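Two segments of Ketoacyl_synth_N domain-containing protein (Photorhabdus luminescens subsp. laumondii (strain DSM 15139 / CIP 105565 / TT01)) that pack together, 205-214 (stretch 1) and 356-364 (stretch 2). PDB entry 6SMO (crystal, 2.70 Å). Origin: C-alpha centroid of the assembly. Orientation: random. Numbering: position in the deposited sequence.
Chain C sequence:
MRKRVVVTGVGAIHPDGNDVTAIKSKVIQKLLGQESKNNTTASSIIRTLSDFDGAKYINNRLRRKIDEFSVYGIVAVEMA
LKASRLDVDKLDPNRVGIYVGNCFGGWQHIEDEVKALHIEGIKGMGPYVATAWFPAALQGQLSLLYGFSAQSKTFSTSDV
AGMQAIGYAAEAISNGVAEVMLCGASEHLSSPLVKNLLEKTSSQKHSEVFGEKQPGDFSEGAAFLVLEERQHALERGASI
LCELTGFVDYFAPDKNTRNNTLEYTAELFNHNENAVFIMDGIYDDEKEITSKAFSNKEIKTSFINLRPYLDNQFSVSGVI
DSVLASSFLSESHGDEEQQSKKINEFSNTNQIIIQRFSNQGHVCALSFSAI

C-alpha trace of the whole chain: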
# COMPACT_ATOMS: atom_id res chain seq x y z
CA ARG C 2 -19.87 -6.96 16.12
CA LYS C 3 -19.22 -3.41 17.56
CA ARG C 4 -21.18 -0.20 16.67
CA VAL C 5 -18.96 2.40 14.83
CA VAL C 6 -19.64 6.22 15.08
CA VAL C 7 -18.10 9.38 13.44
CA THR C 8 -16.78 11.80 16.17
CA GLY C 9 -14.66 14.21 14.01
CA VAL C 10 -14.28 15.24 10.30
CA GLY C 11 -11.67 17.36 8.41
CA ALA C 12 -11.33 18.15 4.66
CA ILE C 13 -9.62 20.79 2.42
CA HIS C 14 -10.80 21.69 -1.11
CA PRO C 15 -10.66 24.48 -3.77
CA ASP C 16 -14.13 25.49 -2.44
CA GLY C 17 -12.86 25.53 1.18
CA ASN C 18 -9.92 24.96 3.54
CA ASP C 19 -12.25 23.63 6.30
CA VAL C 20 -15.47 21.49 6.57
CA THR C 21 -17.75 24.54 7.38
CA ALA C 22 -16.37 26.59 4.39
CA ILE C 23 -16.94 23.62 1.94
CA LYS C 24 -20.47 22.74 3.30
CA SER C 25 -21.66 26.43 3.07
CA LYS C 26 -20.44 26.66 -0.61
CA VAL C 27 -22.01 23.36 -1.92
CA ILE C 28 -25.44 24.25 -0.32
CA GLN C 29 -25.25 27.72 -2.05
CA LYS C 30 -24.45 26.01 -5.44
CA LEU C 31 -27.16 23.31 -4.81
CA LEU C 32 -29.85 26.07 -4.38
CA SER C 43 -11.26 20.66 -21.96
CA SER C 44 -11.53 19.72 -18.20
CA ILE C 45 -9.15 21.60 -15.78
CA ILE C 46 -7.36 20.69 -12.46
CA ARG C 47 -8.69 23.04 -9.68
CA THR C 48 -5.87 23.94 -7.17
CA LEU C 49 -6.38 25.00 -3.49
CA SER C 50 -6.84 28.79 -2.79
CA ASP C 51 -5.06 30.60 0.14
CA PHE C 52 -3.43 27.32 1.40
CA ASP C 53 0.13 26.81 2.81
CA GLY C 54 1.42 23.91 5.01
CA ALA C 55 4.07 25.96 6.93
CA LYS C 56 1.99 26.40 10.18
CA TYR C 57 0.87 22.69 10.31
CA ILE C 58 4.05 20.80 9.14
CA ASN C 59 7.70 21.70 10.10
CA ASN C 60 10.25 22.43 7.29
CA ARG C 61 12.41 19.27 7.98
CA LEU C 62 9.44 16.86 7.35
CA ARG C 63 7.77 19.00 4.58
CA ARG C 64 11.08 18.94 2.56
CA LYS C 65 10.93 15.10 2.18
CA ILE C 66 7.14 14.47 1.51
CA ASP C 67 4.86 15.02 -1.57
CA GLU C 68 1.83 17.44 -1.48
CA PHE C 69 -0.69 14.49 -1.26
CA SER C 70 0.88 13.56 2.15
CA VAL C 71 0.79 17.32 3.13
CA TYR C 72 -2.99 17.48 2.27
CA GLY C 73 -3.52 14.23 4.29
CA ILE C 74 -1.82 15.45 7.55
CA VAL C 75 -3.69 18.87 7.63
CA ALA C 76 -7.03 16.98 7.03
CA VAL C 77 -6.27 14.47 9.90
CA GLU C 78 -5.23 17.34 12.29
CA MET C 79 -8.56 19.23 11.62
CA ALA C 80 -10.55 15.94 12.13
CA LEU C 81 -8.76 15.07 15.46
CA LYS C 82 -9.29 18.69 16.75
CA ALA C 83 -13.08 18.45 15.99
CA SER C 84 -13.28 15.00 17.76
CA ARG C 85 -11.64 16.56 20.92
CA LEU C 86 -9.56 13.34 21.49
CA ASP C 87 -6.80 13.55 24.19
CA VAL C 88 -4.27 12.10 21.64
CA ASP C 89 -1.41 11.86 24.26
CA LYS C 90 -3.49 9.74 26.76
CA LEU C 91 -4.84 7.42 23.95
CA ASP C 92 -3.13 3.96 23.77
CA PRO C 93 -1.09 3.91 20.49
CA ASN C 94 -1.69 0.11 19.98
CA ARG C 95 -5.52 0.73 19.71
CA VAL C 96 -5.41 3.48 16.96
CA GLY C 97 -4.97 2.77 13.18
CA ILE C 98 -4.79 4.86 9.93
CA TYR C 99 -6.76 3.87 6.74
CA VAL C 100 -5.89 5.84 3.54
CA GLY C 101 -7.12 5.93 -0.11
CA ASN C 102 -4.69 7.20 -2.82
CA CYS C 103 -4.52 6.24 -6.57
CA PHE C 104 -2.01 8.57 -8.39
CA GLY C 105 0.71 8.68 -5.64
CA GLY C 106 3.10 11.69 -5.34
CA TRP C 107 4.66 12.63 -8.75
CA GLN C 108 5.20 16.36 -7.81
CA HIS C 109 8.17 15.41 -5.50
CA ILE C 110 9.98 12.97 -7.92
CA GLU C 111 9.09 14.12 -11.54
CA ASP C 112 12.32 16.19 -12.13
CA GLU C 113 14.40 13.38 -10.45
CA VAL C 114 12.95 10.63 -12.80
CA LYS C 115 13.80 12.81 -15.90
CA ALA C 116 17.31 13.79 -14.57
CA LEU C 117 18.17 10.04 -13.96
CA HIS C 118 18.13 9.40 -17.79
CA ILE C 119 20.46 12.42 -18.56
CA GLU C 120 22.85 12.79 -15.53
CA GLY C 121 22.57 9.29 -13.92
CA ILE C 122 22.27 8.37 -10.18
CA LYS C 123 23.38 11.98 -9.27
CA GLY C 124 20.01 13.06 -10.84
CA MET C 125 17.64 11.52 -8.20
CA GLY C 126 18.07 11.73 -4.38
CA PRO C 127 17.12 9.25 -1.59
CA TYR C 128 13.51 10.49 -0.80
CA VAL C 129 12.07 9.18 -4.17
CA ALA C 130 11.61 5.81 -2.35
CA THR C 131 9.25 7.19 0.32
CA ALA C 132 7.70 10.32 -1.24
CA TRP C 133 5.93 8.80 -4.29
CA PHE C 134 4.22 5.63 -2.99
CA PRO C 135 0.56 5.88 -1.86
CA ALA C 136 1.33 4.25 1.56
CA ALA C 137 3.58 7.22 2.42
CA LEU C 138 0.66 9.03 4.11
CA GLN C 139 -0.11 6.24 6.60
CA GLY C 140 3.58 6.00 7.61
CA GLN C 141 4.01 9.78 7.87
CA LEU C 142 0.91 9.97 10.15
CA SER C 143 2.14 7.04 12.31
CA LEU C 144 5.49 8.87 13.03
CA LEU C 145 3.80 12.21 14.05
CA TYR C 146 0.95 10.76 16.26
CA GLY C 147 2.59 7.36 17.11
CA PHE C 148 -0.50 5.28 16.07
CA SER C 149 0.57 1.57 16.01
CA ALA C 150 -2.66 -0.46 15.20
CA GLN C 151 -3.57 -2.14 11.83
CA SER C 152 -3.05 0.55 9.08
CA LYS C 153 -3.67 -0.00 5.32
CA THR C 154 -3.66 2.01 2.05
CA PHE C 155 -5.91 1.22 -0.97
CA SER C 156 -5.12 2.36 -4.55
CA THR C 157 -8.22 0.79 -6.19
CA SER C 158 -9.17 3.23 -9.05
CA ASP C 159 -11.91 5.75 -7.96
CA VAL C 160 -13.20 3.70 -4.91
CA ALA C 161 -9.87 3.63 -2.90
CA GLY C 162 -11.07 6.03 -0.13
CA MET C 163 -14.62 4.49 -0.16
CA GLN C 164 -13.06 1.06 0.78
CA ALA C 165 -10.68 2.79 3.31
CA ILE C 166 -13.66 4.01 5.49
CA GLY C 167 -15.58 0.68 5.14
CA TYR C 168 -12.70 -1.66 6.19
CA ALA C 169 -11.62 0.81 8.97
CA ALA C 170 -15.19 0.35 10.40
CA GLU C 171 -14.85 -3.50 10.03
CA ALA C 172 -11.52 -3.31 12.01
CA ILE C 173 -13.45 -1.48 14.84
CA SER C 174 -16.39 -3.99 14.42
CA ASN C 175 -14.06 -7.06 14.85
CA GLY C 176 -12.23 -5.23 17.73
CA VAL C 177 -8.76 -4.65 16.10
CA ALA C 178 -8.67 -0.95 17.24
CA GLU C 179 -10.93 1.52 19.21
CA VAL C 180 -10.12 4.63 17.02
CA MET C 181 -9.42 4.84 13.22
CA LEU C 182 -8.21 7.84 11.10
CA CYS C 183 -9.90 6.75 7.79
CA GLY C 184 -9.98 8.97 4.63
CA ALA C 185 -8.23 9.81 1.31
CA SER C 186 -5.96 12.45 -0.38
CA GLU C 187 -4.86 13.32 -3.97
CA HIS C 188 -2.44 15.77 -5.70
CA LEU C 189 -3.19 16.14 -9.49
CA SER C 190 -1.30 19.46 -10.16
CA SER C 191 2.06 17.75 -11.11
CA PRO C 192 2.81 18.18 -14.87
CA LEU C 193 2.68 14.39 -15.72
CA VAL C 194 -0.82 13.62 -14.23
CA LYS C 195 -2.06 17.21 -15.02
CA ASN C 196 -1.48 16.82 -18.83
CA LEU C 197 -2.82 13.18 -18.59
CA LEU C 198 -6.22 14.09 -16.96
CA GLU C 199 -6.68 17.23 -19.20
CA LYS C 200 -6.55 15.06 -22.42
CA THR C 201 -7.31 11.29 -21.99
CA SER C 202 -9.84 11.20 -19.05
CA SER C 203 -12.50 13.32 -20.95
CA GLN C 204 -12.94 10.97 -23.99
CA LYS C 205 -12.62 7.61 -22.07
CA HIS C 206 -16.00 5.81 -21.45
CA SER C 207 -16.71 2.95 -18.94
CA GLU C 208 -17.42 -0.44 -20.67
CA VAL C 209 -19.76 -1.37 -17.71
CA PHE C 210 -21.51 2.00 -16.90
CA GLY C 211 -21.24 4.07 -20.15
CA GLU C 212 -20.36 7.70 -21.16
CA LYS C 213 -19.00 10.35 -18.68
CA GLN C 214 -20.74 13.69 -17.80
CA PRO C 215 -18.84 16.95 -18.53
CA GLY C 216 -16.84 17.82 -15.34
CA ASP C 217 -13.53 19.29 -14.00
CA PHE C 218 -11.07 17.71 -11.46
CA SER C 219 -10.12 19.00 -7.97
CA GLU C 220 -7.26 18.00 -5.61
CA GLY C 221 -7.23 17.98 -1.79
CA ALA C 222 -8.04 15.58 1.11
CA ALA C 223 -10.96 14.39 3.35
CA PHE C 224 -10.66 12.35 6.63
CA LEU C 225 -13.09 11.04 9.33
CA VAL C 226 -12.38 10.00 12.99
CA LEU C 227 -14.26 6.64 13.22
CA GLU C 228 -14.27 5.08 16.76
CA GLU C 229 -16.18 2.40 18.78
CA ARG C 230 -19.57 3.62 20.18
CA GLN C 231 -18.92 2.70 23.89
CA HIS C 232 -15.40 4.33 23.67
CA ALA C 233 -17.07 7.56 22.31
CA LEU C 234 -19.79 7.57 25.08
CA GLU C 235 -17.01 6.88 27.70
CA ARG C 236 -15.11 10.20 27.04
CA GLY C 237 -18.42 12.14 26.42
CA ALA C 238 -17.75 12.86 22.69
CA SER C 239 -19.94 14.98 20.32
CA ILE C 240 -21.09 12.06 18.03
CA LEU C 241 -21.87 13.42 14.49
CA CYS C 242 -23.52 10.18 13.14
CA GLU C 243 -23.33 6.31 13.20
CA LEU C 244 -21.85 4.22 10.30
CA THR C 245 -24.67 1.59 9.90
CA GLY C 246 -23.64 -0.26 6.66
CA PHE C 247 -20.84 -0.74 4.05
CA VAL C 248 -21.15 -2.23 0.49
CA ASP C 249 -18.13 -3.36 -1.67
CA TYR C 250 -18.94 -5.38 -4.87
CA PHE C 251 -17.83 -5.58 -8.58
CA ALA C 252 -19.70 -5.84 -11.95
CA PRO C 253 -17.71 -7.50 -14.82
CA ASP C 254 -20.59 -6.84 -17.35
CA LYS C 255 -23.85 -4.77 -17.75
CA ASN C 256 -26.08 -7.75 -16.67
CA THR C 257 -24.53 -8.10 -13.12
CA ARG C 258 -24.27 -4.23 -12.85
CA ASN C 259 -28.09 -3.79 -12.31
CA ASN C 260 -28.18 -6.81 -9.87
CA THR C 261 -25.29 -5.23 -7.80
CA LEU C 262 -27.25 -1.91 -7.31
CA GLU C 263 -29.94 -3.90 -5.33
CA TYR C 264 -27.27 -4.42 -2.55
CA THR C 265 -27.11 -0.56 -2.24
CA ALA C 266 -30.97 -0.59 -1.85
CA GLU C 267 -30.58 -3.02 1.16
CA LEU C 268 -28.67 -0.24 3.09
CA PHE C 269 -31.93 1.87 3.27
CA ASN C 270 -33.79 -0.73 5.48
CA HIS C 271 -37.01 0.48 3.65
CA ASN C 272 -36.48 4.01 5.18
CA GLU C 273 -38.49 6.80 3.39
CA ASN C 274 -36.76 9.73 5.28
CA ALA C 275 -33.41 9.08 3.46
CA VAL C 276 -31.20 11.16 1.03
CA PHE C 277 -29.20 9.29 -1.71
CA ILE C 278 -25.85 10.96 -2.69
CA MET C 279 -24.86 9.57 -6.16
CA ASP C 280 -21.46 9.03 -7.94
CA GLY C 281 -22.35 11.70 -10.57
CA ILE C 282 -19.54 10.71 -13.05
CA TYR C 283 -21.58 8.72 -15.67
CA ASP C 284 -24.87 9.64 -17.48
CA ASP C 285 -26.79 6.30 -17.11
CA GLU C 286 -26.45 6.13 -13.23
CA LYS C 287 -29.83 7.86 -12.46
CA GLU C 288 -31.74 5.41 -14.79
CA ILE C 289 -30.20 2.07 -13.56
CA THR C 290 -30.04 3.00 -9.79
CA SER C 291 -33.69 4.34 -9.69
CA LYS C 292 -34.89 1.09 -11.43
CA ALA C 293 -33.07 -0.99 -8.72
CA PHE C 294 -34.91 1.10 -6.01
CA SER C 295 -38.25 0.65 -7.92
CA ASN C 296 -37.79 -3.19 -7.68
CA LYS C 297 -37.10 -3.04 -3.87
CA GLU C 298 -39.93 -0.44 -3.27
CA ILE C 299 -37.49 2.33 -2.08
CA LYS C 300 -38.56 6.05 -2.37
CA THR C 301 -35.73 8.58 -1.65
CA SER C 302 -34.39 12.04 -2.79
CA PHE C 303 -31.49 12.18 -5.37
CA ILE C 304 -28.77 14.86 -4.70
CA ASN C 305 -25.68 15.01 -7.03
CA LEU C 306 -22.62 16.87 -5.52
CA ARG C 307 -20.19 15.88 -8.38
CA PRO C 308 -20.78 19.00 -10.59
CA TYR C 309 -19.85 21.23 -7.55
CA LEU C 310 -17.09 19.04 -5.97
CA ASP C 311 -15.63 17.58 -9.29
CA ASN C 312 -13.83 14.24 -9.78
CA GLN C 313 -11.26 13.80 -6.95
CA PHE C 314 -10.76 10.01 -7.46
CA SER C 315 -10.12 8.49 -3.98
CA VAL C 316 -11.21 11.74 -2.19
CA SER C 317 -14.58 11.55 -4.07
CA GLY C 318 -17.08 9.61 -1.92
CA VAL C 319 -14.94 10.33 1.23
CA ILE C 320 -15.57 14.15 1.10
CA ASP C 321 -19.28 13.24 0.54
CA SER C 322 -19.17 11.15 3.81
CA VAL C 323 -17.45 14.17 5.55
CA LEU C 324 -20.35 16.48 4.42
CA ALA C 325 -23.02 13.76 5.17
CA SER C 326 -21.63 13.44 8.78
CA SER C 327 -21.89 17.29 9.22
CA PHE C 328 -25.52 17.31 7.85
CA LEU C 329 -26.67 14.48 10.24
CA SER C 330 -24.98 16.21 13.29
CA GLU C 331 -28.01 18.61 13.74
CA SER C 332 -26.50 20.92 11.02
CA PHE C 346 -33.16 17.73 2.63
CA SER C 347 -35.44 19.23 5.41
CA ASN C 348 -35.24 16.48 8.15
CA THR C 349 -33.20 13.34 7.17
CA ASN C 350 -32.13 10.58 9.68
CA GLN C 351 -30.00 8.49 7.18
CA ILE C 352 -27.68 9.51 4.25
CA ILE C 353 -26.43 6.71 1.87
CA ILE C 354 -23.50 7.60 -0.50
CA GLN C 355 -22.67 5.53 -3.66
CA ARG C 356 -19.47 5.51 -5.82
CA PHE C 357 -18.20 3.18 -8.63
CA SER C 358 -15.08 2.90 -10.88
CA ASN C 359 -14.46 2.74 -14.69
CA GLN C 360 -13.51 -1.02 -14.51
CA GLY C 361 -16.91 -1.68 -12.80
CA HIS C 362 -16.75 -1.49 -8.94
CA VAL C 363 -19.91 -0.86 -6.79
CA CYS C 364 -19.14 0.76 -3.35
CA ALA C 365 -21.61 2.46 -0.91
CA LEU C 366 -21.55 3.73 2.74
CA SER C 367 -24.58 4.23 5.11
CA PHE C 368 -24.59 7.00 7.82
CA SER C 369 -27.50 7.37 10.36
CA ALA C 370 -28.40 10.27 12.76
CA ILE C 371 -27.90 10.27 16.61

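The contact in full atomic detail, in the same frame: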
# COMPACT_ATOMS: atom_id res chain seq x y z
N LYS C 205 -12.52 9.02 -22.53
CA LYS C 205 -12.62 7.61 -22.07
C LYS C 205 -14.00 7.34 -21.46
O LYS C 205 -14.40 8.09 -20.54
CB LYS C 205 -11.52 7.28 -21.05
CG LYS C 205 -10.20 6.82 -21.67
CD LYS C 205 -9.28 6.12 -20.69
CE LYS C 205 -8.22 5.28 -21.37
NZ LYS C 205 -8.78 4.02 -21.92
N HIS C 206 -14.69 6.31 -21.95
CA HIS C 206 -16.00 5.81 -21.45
C HIS C 206 -15.77 4.52 -20.65
O HIS C 206 -14.75 3.85 -20.88
CB HIS C 206 -16.97 5.59 -22.62
CG HIS C 206 -16.83 4.27 -23.30
ND1 HIS C 206 -15.77 3.98 -24.14
CD2 HIS C 206 -17.60 3.16 -23.26
CE1 HIS C 206 -15.90 2.75 -24.59
NE2 HIS C 206 -17.01 2.23 -24.07
N SER C 207 -16.69 4.21 -19.73
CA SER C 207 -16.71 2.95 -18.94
C SER C 207 -17.47 1.88 -19.72
O SER C 207 -18.61 2.15 -20.14
CB SER C 207 -17.32 3.18 -17.57
OG SER C 207 -17.43 1.95 -16.86
N GLU C 208 -16.85 0.71 -19.92
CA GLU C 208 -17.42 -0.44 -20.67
C GLU C 208 -18.64 -1.00 -19.93
O GLU C 208 -19.53 -1.55 -20.60
CB GLU C 208 -16.37 -1.53 -20.88
CG GLU C 208 -15.25 -1.12 -21.82
CD GLU C 208 -14.14 -2.15 -21.97
OE1 GLU C 208 -12.96 -1.73 -22.04
OE2 GLU C 208 -14.45 -3.35 -22.02
N VAL C 209 -18.67 -0.85 -18.60
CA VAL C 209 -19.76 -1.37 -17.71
C VAL C 209 -20.88 -0.32 -17.63
O VAL C 209 -22.04 -0.68 -17.89
CB VAL C 209 -19.23 -1.74 -16.31
CG1 VAL C 209 -20.33 -2.26 -15.41
CG2 VAL C 209 -18.09 -2.74 -16.39
N PHE C 210 -20.54 0.93 -17.28
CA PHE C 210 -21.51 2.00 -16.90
C PHE C 210 -21.94 2.80 -18.14
O PHE C 210 -23.16 2.93 -18.36
CB PHE C 210 -20.92 2.86 -15.79
CG PHE C 210 -20.84 2.15 -14.46
CD1 PHE C 210 -21.99 1.88 -13.74
CD2 PHE C 210 -19.63 1.72 -13.95
CE1 PHE C 210 -21.93 1.21 -12.53
CE2 PHE C 210 -19.57 1.06 -12.73
CZ PHE C 210 -20.72 0.79 -12.02
N GLY C 211 -20.98 3.33 -18.91
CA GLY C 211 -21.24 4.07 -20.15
C GLY C 211 -20.44 5.37 -20.24
O GLY C 211 -19.30 5.39 -19.74
N GLU C 212 -21.02 6.40 -20.85
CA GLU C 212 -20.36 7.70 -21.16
C GLU C 212 -20.27 8.55 -19.89
O GLU C 212 -21.15 8.41 -19.01
CB GLU C 212 -21.12 8.44 -22.26
CG GLU C 212 -21.03 7.76 -23.62
CD GLU C 212 -19.64 7.77 -24.24
OE1 GLU C 212 -19.22 6.70 -24.73
OE2 GLU C 212 -19.00 8.83 -24.24
N LYS C 213 -19.26 9.42 -19.81
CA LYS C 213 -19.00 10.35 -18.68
C LYS C 213 -19.78 11.65 -18.89
O LYS C 213 -19.99 12.03 -20.07
CB LYS C 213 -17.51 10.67 -18.56
CG LYS C 213 -16.63 9.53 -18.05
CD LYS C 213 -15.18 9.93 -17.90
CE LYS C 213 -14.31 8.83 -17.33
NZ LYS C 213 -14.53 8.64 -15.88
N GLN C 214 -20.18 12.31 -17.80
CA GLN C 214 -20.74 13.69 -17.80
C GLN C 214 -19.60 14.68 -17.96
O GLN C 214 -18.47 14.39 -17.56
CB GLN C 214 -21.51 13.97 -16.51
CG GLN C 214 -22.82 13.20 -16.40
CD GLN C 214 -23.62 13.57 -15.17
OE1 GLN C 214 -23.47 14.66 -14.62
NE2 GLN C 214 -24.48 12.67 -14.73
N ARG C 356 -20.55 5.25 -4.84
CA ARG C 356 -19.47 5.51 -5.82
C ARG C 356 -19.17 4.22 -6.59
O ARG C 356 -19.41 3.13 -6.02
CB ARG C 356 -18.20 6.03 -5.13
CG ARG C 356 -18.14 7.54 -4.97
CD ARG C 356 -16.82 8.10 -5.47
NE ARG C 356 -16.70 7.97 -6.92
CZ ARG C 356 -15.58 8.17 -7.62
NH1 ARG C 356 -15.59 8.03 -8.93
NH2 ARG C 356 -14.45 8.50 -7.01
N PHE C 357 -18.67 4.33 -7.82
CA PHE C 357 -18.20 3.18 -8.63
C PHE C 357 -17.13 3.64 -9.62
O PHE C 357 -17.07 4.84 -9.96
CB PHE C 357 -19.37 2.47 -9.32
CG PHE C 357 -20.46 3.34 -9.89
CD1 PHE C 357 -20.32 3.93 -11.13
CD2 PHE C 357 -21.66 3.52 -9.21
CE1 PHE C 357 -21.34 4.70 -11.67
CE2 PHE C 357 -22.67 4.29 -9.74
CZ PHE C 357 -22.51 4.89 -10.97
N SER C 358 -16.30 2.68 -10.06
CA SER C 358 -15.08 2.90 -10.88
C SER C 358 -15.39 2.69 -12.36
O SER C 358 -16.52 2.29 -12.69
CB SER C 358 -13.98 1.98 -10.42
OG SER C 358 -14.26 0.63 -10.78
N ASN C 359 -14.39 2.93 -13.22
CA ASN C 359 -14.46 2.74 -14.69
C ASN C 359 -14.48 1.24 -15.01
O ASN C 359 -15.24 0.84 -15.91
CB ASN C 359 -13.29 3.43 -15.39
CG ASN C 359 -13.47 3.52 -16.89
OD1 ASN C 359 -14.23 4.34 -17.39
ND2 ASN C 359 -12.75 2.68 -17.63
N GLN C 360 -13.69 0.45 -14.28
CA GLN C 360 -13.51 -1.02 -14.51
C GLN C 360 -14.77 -1.77 -14.08
O GLN C 360 -15.01 -2.87 -14.62
CB GLN C 360 -12.27 -1.53 -13.78
CG GLN C 360 -10.96 -1.04 -14.38
CD GLN C 360 -10.69 -1.65 -15.74
OE1 GLN C 360 -10.67 -0.96 -16.76
NE2 GLN C 360 -10.48 -2.95 -15.76
N GLY C 361 -15.54 -1.22 -13.13
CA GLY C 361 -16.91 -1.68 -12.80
C GLY C 361 -17.08 -2.09 -11.35
O GLY C 361 -17.76 -3.10 -11.11
N HIS C 362 -16.52 -1.32 -10.40
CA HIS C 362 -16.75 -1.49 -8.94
C HIS C 362 -18.16 -1.02 -8.59
O HIS C 362 -18.77 -0.33 -9.42
CB HIS C 362 -15.70 -0.73 -8.11
CG HIS C 362 -14.39 -1.44 -7.99
ND1 HIS C 362 -13.40 -1.34 -8.94
CD2 HIS C 362 -13.91 -2.25 -7.02
CE1 HIS C 362 -12.37 -2.07 -8.58
NE2 HIS C 362 -12.65 -2.63 -7.40
N VAL C 363 -18.66 -1.41 -7.41
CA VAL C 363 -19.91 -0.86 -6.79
C VAL C 363 -19.66 -0.76 -5.28
O VAL C 363 -19.70 -1.81 -4.61
CB VAL C 363 -21.15 -1.70 -7.10
CG1 VAL C 363 -22.38 -1.22 -6.34
CG2 VAL C 363 -21.45 -1.76 -8.59
N CYS C 364 -19.42 0.46 -4.78
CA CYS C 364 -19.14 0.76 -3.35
C CYS C 364 -20.18 1.76 -2.83
O CYS C 364 -20.55 2.67 -3.58
CB CYS C 364 -17.73 1.31 -3.18
SG CYS C 364 -16.44 0.15 -3.70

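Two loops far apart in sequence often join through one aromatic anchor and one well-placed hydrogen bond, and the contact between residues 205-214 and 356-364 illustrates the principle. It is small, burying 396 Å² in total, and Phe210 alone accounts for 107 Å² of that.

The aromatic contribution comes first. Phe210, with chi1 in the m well, points its CA-to-CB bond toward the second stretch and lays its ring against that of Phe357, which points back with chi1 near 40°. The two form an offset stack, with centroids 3.9 Å apart and planes inclined by 17°; the closest atoms are Phe210 CZ and Phe357 CD1, at 3.3 Å. Phe357 covers one face of the Phe210 ring, while the ring's edge meets a different chemistry. Near its plane lie two backbone carbonyls, with Phe210 CE2 3.3 Å from Ser358 O and Phe210 CZ 3.4 Å from His362 O. A phenyl edge carries slight positive charge, so it suits such oxygens, while its flat surface suits another ring. Val363 adds an apolar contact at the same edge, its CG2 atom lying 4.3 Å from Phe210 CZ.

Close packing of backbone and side chain extends this contact. Val209 CG2 sits 3.6 Å from Gln360 O and 3.9 Å from Gly361 CA, while Phe210 CE2 comes within 3.8 Å of the same Gly361 CA. Glycine fits here for two reasons: a CB would lie only 2.8 Å from Val209 CG2, and the backbone angles, phi 122° and psi 42°, would jam it against the preceding carbonyl oxygen.

The polar link is a single hydrogen bond between the stretches, donated by Ser207 OG to Asn359 O at 2.6 Å. The short serine side chain, with chi1 in the t well, delivers its hydroxyl directly to the backbone of the other loop. The same oxygen accepts a weak bond from Phe210 N (3.3 Å to Ser207 OG), so the hydroxyl ties the turn that carries the phenylalanine to the other stretch. Asn359 is itself extensively covered; its OD1 atom packs 3.3 Å from Ser207 CB and is hydrogen-bonded elsewhere in the structure.

Each loop is also braced internally. Ser207 N donates to Gly211 O at 2.9 Å, closing the first turn. In the second, Ser358 points away from the interface, and its OG accepts from His362 N at 3.0 Å and from Gly361 N at 3.3 Å, helping to hold the bend against which Phe210 packs.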